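Local coordinates for protein 3-methyladenine dna-glycosylase (Archaeoglobus fulgidus, PDB 2JHJ) that belongs to the helix-hairpin-helix (HhH-GPD) superfamily of base excision DNA repair glycosylases and also carries a TATA-box-binding-protein-like domain, at residues A[18-23]-A[132-137]; A[24-29]-A[139-144]. One frame throughout, in Å; residues are numbered along the deposited sequence.

Overall arrangement
How one loop can join two domains is illustrated here by a pair of neighbouring contacts, their centres about 9 Å apart. The loop that follows helix 12-17 and leads into strand 29-31 supplies 18-23 to contact 1 and 24-29 to contact 2. Over a hundred residues later come their partners, the start of helix 133-147 with its N-cap (132-137) and then 139-144, so the segments alternate along the chain and successive parts of the loop meet successive turns of one helix. The loop belongs to the TATA-box-binding-protein-like part and the helix to the HhH-GPD part. A sodium ion bound by L21, L24, T26 and D28 belongs to both contacts, tying the two halves of the loop together beside the helix.

Contact 1: residues A[18-23]-A[132-137]; sequences FFVLPE and SFVVAE. With NA (sodium ion), chain D.
V20 and L21, in an irregular loop, face the first turns of helix 133-147, with the CA atoms of V20 and V134 6.8 Å apart and those of L21 and E137 7.1 Å apart. CG1 of V20, anti to the backbone N (chi1 174°), meets CG2 of V134 at 3.6 Å, the two side chains crossing at about a right angle. V20 CB lies at the edge of the F133 ring, in its plane, 3.9 Å from F133 CD2. L21 runs past E137 in the opposite direction, bringing L21 CD1 to 3.8 Å from E137 CB. S132 is the N-cap that marks the start of the helix, its OG accepting from V135 N. Beside this N-terminal end of an HhH-GPD helix packs the loop of the TATA-box-binding-protein-like part. Polar links run through water. E137, bent at chi2 (-70°), turns its carboxylate back to the loop, where OE2 accepts from a water that takes the N-H of L21 at 3.0 Å from N. A second water accepts from V20 N at 3.1 Å and donates only weakly to the same OE2. While the L21 N-H is engaged by water, L21 O binds the sodium ion at 2.4 Å.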
loop_
_atom_site.group_PDB
_atom_site.type_symbol
_atom_site.label_atom_id
_atom_site.label_comp_id
_atom_site.label_asym_id
_atom_site.label_seq_id
_atom_site.Cartn_x
_atom_site.Cartn_y
_atom_site.Cartn_z
ATOM N N PHE A 18 -6.746 6.833 -4.045
ATOM C CA PHE A 18 -5.903 6.440 -2.913
ATOM C C PHE A 18 -4.454 6.918 -3.031
ATOM O O PHE A 18 -3.796 7.193 -2.003
ATOM C CB PHE A 18 -5.962 4.920 -2.642
ATOM C CG PHE A 18 -5.569 4.542 -1.247
ATOM C CD1 PHE A 18 -6.470 4.708 -0.176
ATOM C CD2 PHE A 18 -4.284 4.044 -0.986
ATOM C CE1 PHE A 18 -6.097 4.368 1.144
ATOM C CE2 PHE A 18 -3.902 3.707 0.318
ATOM C CZ PHE A 18 -4.815 3.878 1.383
ATOM N N PHE A 19 -3.944 7.000 -4.258
ATOM C CA PHE A 19 -2.591 7.486 -4.503
ATOM C C PHE A 19 -2.498 9.003 -4.238
ATOM O O PHE A 19 -3.349 9.769 -4.672
ATOM C CB PHE A 19 -2.154 7.171 -5.945
ATOM C CG PHE A 19 -2.125 5.684 -6.273
ATOM C CD1 PHE A 19 -1.173 4.842 -5.677
ATOM C CD2 PHE A 19 -3.049 5.134 -7.160
ATOM C CE1 PHE A 19 -1.136 3.453 -5.963
ATOM C CE2 PHE A 19 -3.043 3.732 -7.456
ATOM C CZ PHE A 19 -2.081 2.899 -6.849
ATOM N N VAL A 20 -1.440 9.427 -3.559
ATOM C CA VAL A 20 -1.298 10.828 -3.175
ATOM C C VAL A 20 -0.693 11.639 -4.305
ATOM O O VAL A 20 -1.118 12.761 -4.576
ATOM C CB VAL A 20 -0.452 10.944 -1.897
ATOM C CG1 VAL A 20 -0.156 12.438 -1.564
ATOM C CG2 VAL A 20 -1.192 10.275 -0.752
ATOM N N LEU A 21 0.294 11.059 -4.977
ATOM C CA LEU A 21 0.946 11.715 -6.100
ATOM C C LEU A 21 0.889 10.747 -7.264
ATOM O O LEU A 21 1.889 10.093 -7.568
ATOM C CB LEU A 21 2.404 12.050 -5.746
ATOM C CG LEU A 21 2.637 13.025 -4.587
ATOM C CD1 LEU A 21 4.136 13.176 -4.308
ATOM C CD2 LEU A 21 1.965 14.372 -4.900
ATOM N N PRO A 22 -0.282 10.651 -7.928
ATOM C CA PRO A 22 -0.468 9.637 -8.973
ATOM C C PRO A 22 0.446 9.864 -10.191
ATOM O O PRO A 22 0.939 8.911 -10.792
ATOM C CB PRO A 22 -1.942 9.783 -9.347
ATOM C CG PRO A 22 -2.303 11.194 -8.965
ATOM C CD PRO A 22 -1.481 11.490 -7.746
ATOM N N GLU A 23 0.707 11.122 -10.517
ATOM C CA GLU A 23 1.451 11.439 -11.730
ATOM C C GLU A 23 2.958 11.212 -11.585
ATOM O O GLU A 23 3.631 10.852 -12.565
ATOM C CB GLU A 23 1.107 12.855 -12.210
ATOM C CG GLU A 23 1.339 13.981 -11.180
ATOM C CD GLU A 23 0.367 13.946 -9.993
ATOM O OE1 GLU A 23 -0.847 14.144 -10.205
ATOM O OE2 GLU A 23 0.822 13.735 -8.851
ATOM N N SER A 132 5.530 13.973 6.527
ATOM C CA SER A 132 4.244 14.032 5.851
ATOM C C SER A 132 4.253 12.993 4.745
ATOM O O SER A 132 5.311 12.662 4.213
ATOM C CB SER A 132 3.972 15.438 5.282
ATOM O OG SER A 132 4.269 15.557 3.892
ATOM N N PHE A 133 3.082 12.463 4.423
ATOM C CA PHE A 133 2.962 11.492 3.353
ATOM C C PHE A 133 3.430 12.004 1.981
ATOM O O PHE A 133 4.053 11.260 1.207
ATOM C CB PHE A 133 1.547 10.914 3.293
ATOM C CG PHE A 133 1.496 9.571 2.658
ATOM C CD1 PHE A 133 1.971 8.439 3.337
ATOM C CD2 PHE A 133 1.038 9.423 1.353
ATOM C CE1 PHE A 133 1.961 7.175 2.716
ATOM C CE2 PHE A 133 1.005 8.157 0.734
ATOM C CZ PHE A 133 1.471 7.040 1.412
ATOM N N VAL A 134 3.162 13.278 1.688
ATOM C CA VAL A 134 3.578 13.878 0.418
ATOM C C VAL A 134 5.114 13.916 0.292
ATOM O O VAL A 134 5.686 13.539 -0.749
ATOM C CB VAL A 134 2.973 15.291 0.230
ATOM C CG1 VAL A 134 3.530 15.941 -1.024
ATOM C CG2 VAL A 134 1.461 15.198 0.127
ATOM N N VAL A 135 5.762 14.325 1.378
ATOM C CA VAL A 135 7.206 14.343 1.484
ATOM C C VAL A 135 7.760 12.906 1.343
ATOM O O VAL A 135 8.724 12.688 0.601
ATOM C CB VAL A 135 7.655 15.087 2.785
ATOM C CG1 VAL A 135 9.170 14.989 3.038
ATOM C CG2 VAL A 135 7.238 16.576 2.689
ATOM N N ALA A 136 7.125 11.946 2.014
ATOM C CA ALA A 136 7.532 10.524 1.920
ATOM C C ALA A 136 7.427 9.989 0.483
ATOM O O ALA A 136 8.305 9.265 0.008
ATOM C CB ALA A 136 6.690 9.666 2.865
ATOM N N GLU A 137 6.338 10.338 -0.191
ATOM C CA GLU A 137 6.117 9.948 -1.573
ATOM C C GLU A 137 7.116 10.585 -2.544
ATOM O O GLU A 137 7.567 9.930 -3.484
ATOM C CB GLU A 137 4.658 10.173 -2.002
ATOM C CG GLU A 137 3.706 9.174 -1.328
ATOM C CD GLU A 137 3.904 7.755 -1.861
ATOM O OE1 GLU A 137 4.652 6.948 -1.256
ATOM O OE2 GLU A 137 3.358 7.472 -2.939
HETATM NA NA NA D . 2.630 7.987 -8.460
HETATM O O HOH W 1 0.098 7.092 -2.303
HETATM O O HOH W 2 1.576 8.434 -4.474
HETATM O O HOH W 3 1.117 6.904 -7.122
#

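Contact 2: residues A[24-29]-A[139-144]; sequences LPTPDV and LAAKIV. With NA (sodium ion), chain D.
L24, P25, T26 and P27 lie against one side of helix 133-147, where A140, A141 and V144 meet them on two successive turns. The apolar contacts are centred on A141 and V144. With CG swung opposite the backbone N (chi1 -172°), L24 carries its CD2 branch to A141 CB at 3.5 Å; the methyl of T26 reaches the same CB more loosely. Further along the helix, both methyls of V144 close on the ring of P27, with V144 CG2 3.9 Å from P27 CB. A cis peptide bond joins T26 to P27 at this turn of the loop, and Y159 of strand 156-159 also packs on P25 and V144.

No direct hydrogen bond crosses between the segments; a CA-H...O contact and a water bridge join the backbones instead. The carbonyl O of P25 receives the former from A141 CA at 3.4 Å, with an angle of 137° at the hydrogen. P25 O also accepts from a water at 2.9 Å, which donates in turn to A141 O at 2.8 Å and so bridges loop and helix. T26 O accepts a hydrogen bond from K124 NZ of helix 118-128.

Metal coordination probably helps to fix the shape of the loop. The sodium ion is bound by L24 O at 2.2 Å, T26 OG1 at 2.7 Å and D28 O at 2.3 Å. T26 sets OG1 between its backbone N and carbonyl carbon (chi1 46°), turned to the ion, while the D28 carboxylate is instead engaged by R37, Y79 and W35. The carbonyl O atoms of L21, L24 and D28, the hydroxyl of T26 and a water thus surround a sodium ion in the loop, at the junction of the TATA-box-binding-protein-like and helical HhH-GPD parts.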
loop_
_atom_site.group_PDB
_atom_site.type_symbol
_atom_site.label_atom_id
_atom_site.label_comp_id
_atom_site.label_asym_id
_atom_site.label_seq_id
_atom_site.Cartn_x
_atom_site.Cartn_y
_atom_site.Cartn_z
ATOM N N LEU A 24 3.477 11.378 -10.366
ATOM C CA LEU A 24 4.894 11.181 -10.091
ATOM C C LEU A 24 5.197 9.680 -9.874
ATOM O O LEU A 24 4.469 9.017 -9.126
ATOM C CB LEU A 24 5.270 12.015 -8.857
ATOM C CG LEU A 24 6.730 12.153 -8.443
ATOM C CD1 LEU A 24 7.398 13.117 -9.400
ATOM C CD2 LEU A 24 6.812 12.662 -6.998
ATOM N N PRO A 25 6.262 9.142 -10.513
ATOM C CA PRO A 25 6.517 7.714 -10.350
ATOM C C PRO A 25 7.005 7.333 -8.946
ATOM O O PRO A 25 8.177 7.544 -8.597
ATOM C CB PRO A 25 7.567 7.403 -11.447
ATOM C CG PRO A 25 7.624 8.680 -12.336
ATOM C CD PRO A 25 7.274 9.777 -11.386
ATOM N N THR A 26 6.097 6.744 -8.158
ATOM C CA THR A 26 6.347 6.444 -6.751
ATOM C C THR A 26 6.448 4.969 -6.267
ATOM O O THR A 26 6.410 4.767 -5.040
ATOM C CB THR A 26 5.262 7.118 -5.868
ATOM O OG1 THR A 26 3.984 6.863 -6.450
ATOM C CG2 THR A 26 5.485 8.611 -5.796
ATOM N N PRO A 27 6.641 3.957 -7.159
ATOM C CA PRO A 27 6.926 3.980 -8.614
ATOM C C PRO A 27 5.702 4.082 -9.524
ATOM O O PRO A 27 5.877 4.329 -10.742
ATOM C CB PRO A 27 7.650 2.636 -8.861
ATOM C CG PRO A 27 7.012 1.700 -7.841
ATOM C CD PRO A 27 6.645 2.567 -6.635
ATOM N N ASP A 28 4.505 3.871 -8.959
ATOM C CA ASP A 28 3.258 3.821 -9.725
ATOM C C ASP A 28 3.003 5.146 -10.435
ATOM O O ASP A 28 3.171 6.223 -9.850
ATOM C CB ASP A 28 2.013 3.587 -8.835
ATOM C CG ASP A 28 2.129 2.384 -7.908
ATOM O OD1 ASP A 28 1.259 1.519 -7.968
ATOM O OD2 ASP A 28 3.063 2.314 -7.081
ATOM N N VAL A 29 2.539 5.066 -11.676
ATOM C CA VAL A 29 2.075 6.270 -12.370
ATOM C C VAL A 29 0.626 6.020 -12.789
ATOM O O VAL A 29 0.297 4.972 -13.376
ATOM C CB VAL A 29 2.981 6.635 -13.619
ATOM C CG1 VAL A 29 2.429 7.811 -14.373
ATOM C CG2 VAL A 29 4.428 6.957 -13.199
ATOM N N LEU A 139 10.196 11.381 -1.667
ATOM C CA LEU A 139 11.458 10.687 -1.361
ATOM C C LEU A 139 11.516 9.331 -2.083
ATOM O O LEU A 139 12.530 8.977 -2.717
ATOM C CB LEU A 139 11.639 10.541 0.159
ATOM C CG LEU A 139 12.176 11.755 0.927
ATOM C CD1 LEU A 139 12.009 11.538 2.425
ATOM C CD2 LEU A 139 13.668 12.036 0.573
ATOM N N ALA A 140 10.417 8.589 -2.000
ATOM C CA ALA A 140 10.282 7.324 -2.730
ATOM C C ALA A 140 10.470 7.528 -4.243
ATOM O O ALA A 140 11.135 6.726 -4.889
ATOM C CB ALA A 140 8.934 6.642 -2.421
ATOM N N ALA A 141 9.877 8.596 -4.795
ATOM C CA ALA A 141 10.071 8.927 -6.194
ATOM C C ALA A 141 11.546 9.206 -6.565
ATOM O O ALA A 141 12.002 8.797 -7.627
ATOM C CB ALA A 141 9.181 10.116 -6.590
ATOM N N LYS A 142 12.289 9.889 -5.701
ATOM C CA LYS A 142 13.710 10.164 -5.960
ATOM C C LYS A 142 14.500 8.851 -6.013
ATOM O O LYS A 142 15.341 8.640 -6.899
ATOM C CB LYS A 142 14.308 11.075 -4.870
ATOM C CG LYS A 142 13.783 12.533 -4.896
ATOM C CD LYS A 142 14.389 13.339 -6.062
ATOM C CE LYS A 142 13.944 14.832 -6.061
ATOM N NZ LYS A 142 14.650 15.658 -7.139
ATOM N N ILE A 143 14.217 7.980 -5.047
ATOM C CA ILE A 143 14.874 6.669 -4.892
ATOM C C ILE A 143 14.544 5.765 -6.073
ATOM O O ILE A 143 15.425 5.063 -6.622
ATOM C CB ILE A 143 14.411 6.033 -3.551
ATOM C CG1 ILE A 143 15.071 6.769 -2.369
ATOM C CG2 ILE A 143 14.697 4.508 -3.495
ATOM C CD1 ILE A 143 14.454 6.378 -0.973
ATOM N N VAL A 144 13.269 5.798 -6.474
ATOM C CA VAL A 144 12.816 5.092 -7.674
ATOM C C VAL A 144 13.546 5.604 -8.918
ATOM O O VAL A 144 14.052 4.815 -9.736
ATOM C CB VAL A 144 11.274 5.187 -7.832
ATOM C CG1 VAL A 144 10.823 4.939 -9.298
ATOM C CG2 VAL A 144 10.599 4.214 -6.863
HETATM NA NA NA D . 2.630 7.987 -8.460
HETATM O O HOH W 4 10.461 8.634 -9.919
HETATM O O HOH W 3 1.117 6.904 -7.122
#